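Local coordinates for protein transcription termination factor FttA (Pyrococcus horikoshii, PDB 3AF6) that probably terminates transcription by cleaving nascent RNA as a zinc-dependent beta-CASP nuclease with endonuclease and 5'-3' exonuclease activity, at residues A[524-529]-A[553-558]; A[545-550]-A[585-590]. All coordinates share one frame; numbering follows the deposited sequence.

Contact 1: A[524-529]-A[553-558]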
ATOM      1  N   MET A 524       8.111  -8.155  13.959  1.00 57.06           N
ATOM      2  CA  MET A 524       8.749  -9.448  14.182  1.00 58.95           C
ATOM      3  C   MET A 524      10.061  -9.312  14.964  1.00 59.48           C
ATOM      4  O   MET A 524      10.910 -10.206  14.936  1.00 58.67           O
ATOM      5  CB  MET A 524       9.001 -10.140  12.837  1.00 59.31           C
ATOM      6  CG  MET A 524       7.762 -10.264  11.954  1.00 60.02           C
ATOM      7  SD  MET A 524       8.058 -11.217  10.435  1.00 63.36           S
ATOM      8  CE  MET A 524       8.841  -9.965   9.380  1.00 60.68           C
ATOM      9  N   LEU A 525      10.211  -8.202  15.679  1.00 60.15           N
ATOM     10  CA  LEU A 525      11.424  -7.964  16.455  1.00 61.97           C
ATOM     11  C   LEU A 525      12.642  -8.010  15.534  1.00 63.52           C
ATOM     12  O   LEU A 525      13.760  -8.304  15.975  1.00 64.03           O
ATOM     13  CB  LEU A 525      11.582  -9.020  17.553  1.00 61.08           C
ATOM     14  CG  LEU A 525      10.594  -8.998  18.717  1.00 60.24           C
ATOM     15  CD1 LEU A 525      10.906 -10.146  19.673  1.00 59.83           C
ATOM     16  CD2 LEU A 525      10.682  -7.665  19.434  1.00 59.63           C
ATOM     17  N   VAL A 526      12.414  -7.724  14.252  1.00 63.79           N
ATOM     18  CA  VAL A 526      13.479  -7.728  13.259  1.00 62.44           C
ATOM     19  C   VAL A 526      14.264  -6.423  13.302  1.00 61.85           C
ATOM     20  O   VAL A 526      15.303  -6.298  12.664  1.00 61.80           O
ATOM     21  CB  VAL A 526      12.920  -7.913  11.841  1.00 63.00           C
ATOM     22  CG1 VAL A 526      14.058  -8.121  10.865  1.00 62.52           C
ATOM     23  CG2 VAL A 526      11.965  -9.096  11.809  1.00 63.02           C
ATOM     24  N   GLY A 527      13.763  -5.454  14.058  1.00 61.60           N
ATOM     25  CA  GLY A 527      14.451  -4.179  14.169  1.00 61.02           C
ATOM     26  C   GLY A 527      13.540  -3.061  14.637  1.00 60.10           C
ATOM     27  O   GLY A 527      12.322  -3.232  14.688  1.00 60.56           O
ATOM     28  N   GLY A 528      14.130  -1.919  14.982  1.00 58.00           N
ATOM     29  CA  GLY A 528      13.344  -0.787  15.437  1.00 55.18           C
ATOM     30  C   GLY A 528      13.109  -0.774  16.935  1.00 53.98           C
ATOM     31  O   GLY A 528      13.675  -1.594  17.659  1.00 54.57           O
ATOM     32  N   PRO A 529      12.270   0.148  17.432  1.00 52.74           N
ATOM     33  CA  PRO A 529      11.940   0.295  18.852  1.00 51.53           C
ATOM     34  C   PRO A 529      11.571  -1.000  19.569  1.00 51.25           C
ATOM     35  O   PRO A 529      11.931  -1.196  20.730  1.00 50.77           O
ATOM     36  CB  PRO A 529      10.784   1.281  18.828  1.00 51.59           C
ATOM     37  CG  PRO A 529      11.124   2.154  17.683  1.00 52.64           C
ATOM     38  CD  PRO A 529      11.546   1.151  16.633  1.00 53.84           C
ATOM     39  N   GLU A 553      10.337 -17.146   9.270  1.00 56.15           N
ATOM     40  CA  GLU A 553      11.526 -17.943   9.536  1.00 58.44           C
ATOM     41  C   GLU A 553      12.775 -17.077   9.414  1.00 56.52           C
ATOM     42  O   GLU A 553      12.985 -16.418   8.398  1.00 56.63           O
ATOM     43  CB  GLU A 553      11.605 -19.114   8.550  1.00 62.06           C
ATOM     44  CG  GLU A 553      10.299 -19.893   8.413  1.00 67.06           C
ATOM     45  CD  GLU A 553      10.442 -21.168   7.590  1.00 71.25           C
ATOM     46  OE1 GLU A 553      11.030 -21.099   6.484  1.00 73.45           O
ATOM     47  OE2 GLU A 553       9.953 -22.233   8.044  1.00 70.77           O
ATOM     48  N   GLY A 554      13.593 -17.073  10.461  1.00 55.84           N
ATOM     49  CA  GLY A 554      14.810 -16.281  10.447  1.00 54.31           C
ATOM     50  C   GLY A 554      14.734 -15.005  11.263  1.00 54.17           C
ATOM     51  O   GLY A 554      15.699 -14.241  11.318  1.00 54.34           O
ATOM     52  N   THR A 555      13.591 -14.767  11.900  1.00 54.27           N
ATOM     53  CA  THR A 555      13.398 -13.565  12.715  1.00 54.57           C
ATOM     54  C   THR A 555      13.641 -13.829  14.198  1.00 53.94           C
ATOM     55  O   THR A 555      13.498 -14.957  14.668  1.00 55.17           O
ATOM     56  CB  THR A 555      11.958 -13.027  12.582  1.00 54.65           C
ATOM     57  OG1 THR A 555      11.036 -14.053  12.968  1.00 54.58           O
ATOM     58  CG2 THR A 555      11.662 -12.597  11.150  1.00 54.68           C
ATOM     59  N   LEU A 556      14.016 -12.786  14.931  1.00 53.15           N
ATOM     60  CA  LEU A 556      14.229 -12.906  16.368  1.00 52.91           C
ATOM     61  C   LEU A 556      12.859 -13.216  16.976  1.00 55.27           C
ATOM     62  O   LEU A 556      12.752 -13.823  18.046  1.00 55.69           O
ATOM     63  CB  LEU A 556      14.763 -11.590  16.938  1.00 50.61           C
ATOM     64  CG  LEU A 556      14.686 -11.395  18.460  1.00 51.17           C
ATOM     65  CD1 LEU A 556      15.399 -12.535  19.164  1.00 49.64           C
ATOM     66  CD2 LEU A 556      15.298 -10.056  18.850  1.00 47.64           C
ATOM     67  N   GLY A 557      11.814 -12.795  16.268  1.00 56.48           N
ATOM     68  CA  GLY A 557      10.453 -13.014  16.722  1.00 57.63           C
ATOM     69  C   GLY A 557      10.044 -14.471  16.783  1.00 58.79           C
ATOM     70  O   GLY A 557       9.580 -14.939  17.826  1.00 59.11           O
ATOM     71  N   ARG A 558      10.195 -15.199  15.678  1.00 59.41           N
ATOM     72  CA  ARG A 558       9.825 -16.610  15.678  1.00 60.02           C
ATOM     73  C   ARG A 558      10.667 -17.343  16.713  1.00 60.04           C
ATOM     74  O   ARG A 558      10.192 -18.251  17.395  1.00 59.55           O
ATOM     75  CB  ARG A 558      10.043 -17.243  14.299  1.00 60.07           C
ATOM     76  CG  ARG A 558      10.070 -18.769  14.343  1.00 60.60           C
ATOM     77  CD  ARG A 558      10.110 -19.403  12.964  1.00 63.35           C
ATOM     78  NE  ARG A 558       8.863 -19.199  12.233  1.00 66.28           N
ATOM     79  CZ  ARG A 558       8.451 -19.961  11.222  1.00 66.25           C
ATOM     80  NH1 ARG A 558       9.193 -20.987  10.819  1.00 67.07           N
ATOM     81  NH2 ARG A 558       7.293 -19.705  10.624  1.00 63.43           N
TER

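Contact 2: A[545-550]-A[585-590]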
ATOM      1  N   ILE A 545       4.989 -10.515  26.505  1.00 48.51           N
ATOM      2  CA  ILE A 545       5.150 -10.203  25.095  1.00 47.05           C
ATOM      3  C   ILE A 545       4.061 -10.975  24.345  1.00 46.50           C
ATOM      4  O   ILE A 545       3.846 -12.162  24.589  1.00 45.87           O
ATOM      5  CB  ILE A 545       6.568 -10.578  24.581  1.00 45.14           C
ATOM      6  CG1 ILE A 545       6.780  -9.967  23.197  1.00 45.09           C
ATOM      7  CG2 ILE A 545       6.752 -12.091  24.558  1.00 43.32           C
ATOM      8  CD1 ILE A 545       8.181 -10.141  22.654  1.00 46.68           C
ATOM      9  N   ILE A 546       3.357 -10.287  23.453  1.00 47.07           N
ATOM     10  CA  ILE A 546       2.278 -10.903  22.690  1.00 47.57           C
ATOM     11  C   ILE A 546       2.486 -10.756  21.183  1.00 47.45           C
ATOM     12  O   ILE A 546       2.523  -9.644  20.657  1.00 48.82           O
ATOM     13  CB  ILE A 546       0.912 -10.254  23.052  1.00 49.22           C
ATOM     14  CG1 ILE A 546       0.634 -10.395  24.550  1.00 49.39           C
ATOM     15  CG2 ILE A 546      -0.202 -10.906  22.257  1.00 48.08           C
ATOM     16  CD1 ILE A 546      -0.592  -9.634  25.007  1.00 52.08           C
ATOM     17  N   PHE A 547       2.623 -11.873  20.487  1.00 47.17           N
ATOM     18  CA  PHE A 547       2.789 -11.817  19.037  1.00 48.50           C
ATOM     19  C   PHE A 547       1.395 -11.844  18.432  1.00 49.33           C
ATOM     20  O   PHE A 547       0.583 -12.715  18.760  1.00 49.45           O
ATOM     21  CB  PHE A 547       3.630 -13.005  18.538  1.00 47.39           C
ATOM     22  CG  PHE A 547       5.067 -12.946  18.980  1.00 47.28           C
ATOM     23  CD1 PHE A 547       5.926 -11.977  18.461  1.00 46.34           C
ATOM     24  CD2 PHE A 547       5.542 -13.802  19.969  1.00 46.34           C
ATOM     25  CE1 PHE A 547       7.238 -11.856  18.926  1.00 46.17           C
ATOM     26  CE2 PHE A 547       6.848 -13.689  20.437  1.00 45.55           C
ATOM     27  CZ  PHE A 547       7.697 -12.711  19.914  1.00 46.64           C
ATOM     28  N   VAL A 548       1.115 -10.870  17.571  1.00 49.05           N
ATOM     29  CA  VAL A 548      -0.187 -10.757  16.928  1.00 50.15           C
ATOM     30  C   VAL A 548      -0.027 -10.756  15.418  1.00 51.91           C
ATOM     31  O   VAL A 548      -0.892 -10.282  14.681  1.00 53.44           O
ATOM     32  CB  VAL A 548      -0.901  -9.459  17.350  1.00 49.27           C
ATOM     33  CG1 VAL A 548      -1.106  -9.439  18.854  1.00 48.48           C
ATOM     34  CG2 VAL A 548      -0.087  -8.256  16.900  1.00 47.76           C
ATOM     35  N   SER A 549       1.101 -11.279  14.961  1.00 53.35           N
ATOM     36  CA  SER A 549       1.368 -11.351  13.539  1.00 54.60           C
ATOM     37  C   SER A 549       2.252 -12.543  13.232  1.00 55.72           C
ATOM     38  O   SER A 549       2.909 -13.102  14.118  1.00 55.34           O
ATOM     39  CB  SER A 549       2.039 -10.066  13.049  1.00 54.19           C
ATOM     40  OG  SER A 549       3.290  -9.871  13.678  1.00 57.21           O
ATOM     41  N   TYR A 550       2.244 -12.932  11.964  1.00 56.16           N
ATOM     42  CA  TYR A 550       3.039 -14.043  11.480  1.00 56.12           C
ATOM     43  C   TYR A 550       4.505 -13.746  11.737  1.00 55.16           C
ATOM     44  O   TYR A 550       4.997 -12.682  11.357  1.00 54.14           O
ATOM     45  CB  TYR A 550       2.829 -14.213   9.972  1.00 56.23           C
ATOM     46  CG  TYR A 550       3.544 -15.405   9.376  1.00 55.95           C
ATOM     47  CD1 TYR A 550       3.167 -16.703   9.718  1.00 54.25           C
ATOM     48  CD2 TYR A 550       4.580 -15.237   8.453  1.00 54.43           C
ATOM     49  CE1 TYR A 550       3.796 -17.808   9.155  1.00 54.72           C
ATOM     50  CE2 TYR A 550       5.221 -16.344   7.883  1.00 54.38           C
ATOM     51  CZ  TYR A 550       4.820 -17.626   8.239  1.00 54.27           C
ATOM     52  OH  TYR A 550       5.420 -18.734   7.679  1.00 53.36           O
ATOM     53  N   VAL A 585       5.594 -15.337  27.159  1.00 59.50           N
ATOM     54  CA  VAL A 585       5.470 -15.320  25.703  1.00 59.09           C
ATOM     55  C   VAL A 585       4.088 -15.822  25.268  1.00 57.83           C
ATOM     56  O   VAL A 585       3.762 -17.000  25.449  1.00 56.56           O
ATOM     57  CB  VAL A 585       6.562 -16.216  25.042  1.00 59.76           C
ATOM     58  CG1 VAL A 585       6.501 -16.084  23.523  1.00 58.81           C
ATOM     59  CG2 VAL A 585       7.945 -15.834  25.557  1.00 57.60           C
ATOM     60  N   HIS A 586       3.286 -14.931  24.691  1.00 55.85           N
ATOM     61  CA  HIS A 586       1.942 -15.285  24.233  1.00 55.31           C
ATOM     62  C   HIS A 586       1.771 -15.036  22.739  1.00 55.25           C
ATOM     63  O   HIS A 586       2.335 -14.085  22.190  1.00 56.59           O
ATOM     64  CB  HIS A 586       0.886 -14.458  24.970  1.00 55.92           C
ATOM     65  CG  HIS A 586       0.869 -14.669  26.448  1.00 57.88           C
ATOM     66  ND1 HIS A 586       0.475 -15.857  27.026  1.00 60.03           N
ATOM     67  CD2 HIS A 586       1.211 -13.847  27.468  1.00 58.25           C
ATOM     68  CE1 HIS A 586       0.576 -15.759  28.339  1.00 59.71           C
ATOM     69  NE2 HIS A 586       1.021 -14.550  28.633  1.00 61.04           N
ATOM     70  N   THR A 587       0.980 -15.880  22.085  1.00 53.23           N
ATOM     71  CA  THR A 587       0.719 -15.718  20.663  1.00 51.78           C
ATOM     72  C   THR A 587      -0.787 -15.655  20.423  1.00 51.96           C
ATOM     73  O   THR A 587      -1.506 -16.613  20.693  1.00 51.95           O
ATOM     74  CB  THR A 587       1.307 -16.882  19.824  1.00 50.27           C
ATOM     75  OG1 THR A 587       2.738 -16.858  19.895  1.00 50.93           O
ATOM     76  CG2 THR A 587       0.892 -16.752  18.367  1.00 47.31           C
ATOM     77  N   ILE A 588      -1.259 -14.517  19.928  1.00 51.34           N
ATOM     78  CA  ILE A 588      -2.673 -14.335  19.634  1.00 51.79           C
ATOM     79  C   ILE A 588      -2.746 -14.032  18.147  1.00 51.39           C
ATOM     80  O   ILE A 588      -2.466 -12.913  17.736  1.00 52.35           O
ATOM     81  CB  ILE A 588      -3.273 -13.133  20.405  1.00 53.05           C
ATOM     82  CG1 ILE A 588      -2.967 -13.239  21.902  1.00 53.51           C
ATOM     83  CG2 ILE A 588      -4.777 -13.084  20.188  1.00 54.03           C
ATOM     84  CD1 ILE A 588      -3.622 -14.403  22.585  1.00 55.21           C
ATOM     85  N   ASP A 589      -3.121 -15.018  17.340  1.00 52.40           N
ATOM     86  CA  ASP A 589      -3.189 -14.815  15.896  1.00 53.39           C
ATOM     87  C   ASP A 589      -4.561 -14.393  15.385  1.00 52.49           C
ATOM     88  O   ASP A 589      -4.764 -14.254  14.176  1.00 53.13           O
ATOM     89  CB  ASP A 589      -2.764 -16.088  15.166  1.00 56.22           C
ATOM     90  CG  ASP A 589      -3.698 -17.245  15.431  1.00 58.87           C
ATOM     91  OD1 ASP A 589      -4.883 -16.993  15.737  1.00 58.53           O
ATOM     92  OD2 ASP A 589      -3.251 -18.405  15.320  1.00 61.94           O
ATOM     93  N   GLY A 590      -5.500 -14.191  16.302  1.00 49.68           N
ATOM     94  CA  GLY A 590      -6.840 -13.796  15.904  1.00 47.90           C
ATOM     95  C   GLY A 590      -7.011 -12.388  15.352  1.00 46.68           C
ATOM     96  O   GLY A 590      -8.122 -11.999  15.000  1.00 47.00           O
TER

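Contact 1: A[524-529]-A[553-558]
Met524 meets Gly557 through its carbonyl O and Thr555 through its side chain, an example of a loop lodged against the first turn of a helix. The carbonyl O takes a weak hydrogen bond from Gly557 N (3.0 Å), strongly bent at the hydrogen (121°). Gly557, having no side chain, allows the backbones to approach closely, with the CA atoms of Met524 and Gly557 4.7 Å apart. Met524 SD also passes Thr555 CG2 at 3.9 Å. Next along the loop, Leu525 has a left-handed backbone conformation. Its CB faces Leu556 CG at 4.0 Å, the two side chains crossing at a slant, while Leu525 O lies 3.6 Å from Leu556 CB. Val526 contributes one branch, CG2, which touches the methyl CG2 of Thr555 at 3.6 Å.

Thr555, at the N-cap position, thus works on two fronts. Its chi1 of 58° sets OG1 between the backbone N and the carbonyl carbon, where it accepts a hydrogen bond from Arg558 N (3.1 Å), capping the helix, and is hydrogen-bonded to Ala552 O; CG2 is left to face Met524 and Val526. Met524 lies about 6 Å, side chain to side chain, from the zinc ligand Asp260, which places this loop of the beta-CASP region beside the nuclease centre. Leu525 reaches helix 529-537 and strand 544-547, whereas Leu556 packs on Phe534 of helix 529-537 and on strand 566-570.

Contact 2: A[545-550]-A[585-590]
Ile545 and Val585 point the same way from neighbouring strands and lie side by side, with their CG2 atoms 4.1 Å apart. Phe547, on the same face of the sheet, reaches diagonally to Val585, two residues before its bridge partner Thr587: the CE2 corner of its ring meets Val585 CG1 at 3.9 Å, and Thr587 OG1 also sits at the ring edge, near its plane. With CG anti to the carbonyl carbon (chi1 -68°), the ring presents its CD2-CE2 side to the 585-587 strand. The Thr587 hydroxyl has its polar partner elsewhere, in Gln561 OE1.

The other face carries Ile546 and His586, whose side chains cross at a slant through Ile546 CG1 and His586 CB. The imidazole uses NE2 to bond Glu584 OE1. From within its strand, Ile546 CG2 reaches Ile588 CG1, just past the end of strand 584-587, at 3.6 Å, the closest side-chain contact between the segments.

These orientations follow from a parallel backbone ladder. His586 N donates to Ile545 O and Phe547 N to His586 O, each at 2.8 Å, and Ile588 N continues the series to Phe547 O. The first of these is nearly straight, 166° at the hydrogen. A CA-H...O contact from Val548 CA to Ile588 O, 3.2 Å, carries the pairing past the strand ends.

Helix 405-420 covers the Ile546 and His586 face, and helix 556-561 touches Phe547 on the other. Helices on both faces of a parallel sheet, with strand 584-587 outermost within the chain, give the three-layered alpha/beta sandwich common to many alpha/beta folds, here in the beta-CASP region.

From the N terminus, the chain leaves strand 516-520 through loop 524-529, forms helix 529-537 and strand 544-547, and returns at 553-558, where contact 1 closes a loop with 23 residues between its segments. Contact 2 starts within that loop, at 545-550, and closes only at 585-590, after helix 556-561 and strands 566-570 and 576-580. The two loops therefore cross. They also meet directly: Gly557 O lies 3.6 Å from Phe547 CZ, and Met524 SD packs against Tyr550 O. Together, contact 1 joins the loop beside the zinc site to a helix start, while contact 2 adds the last strand of the parallel sheet.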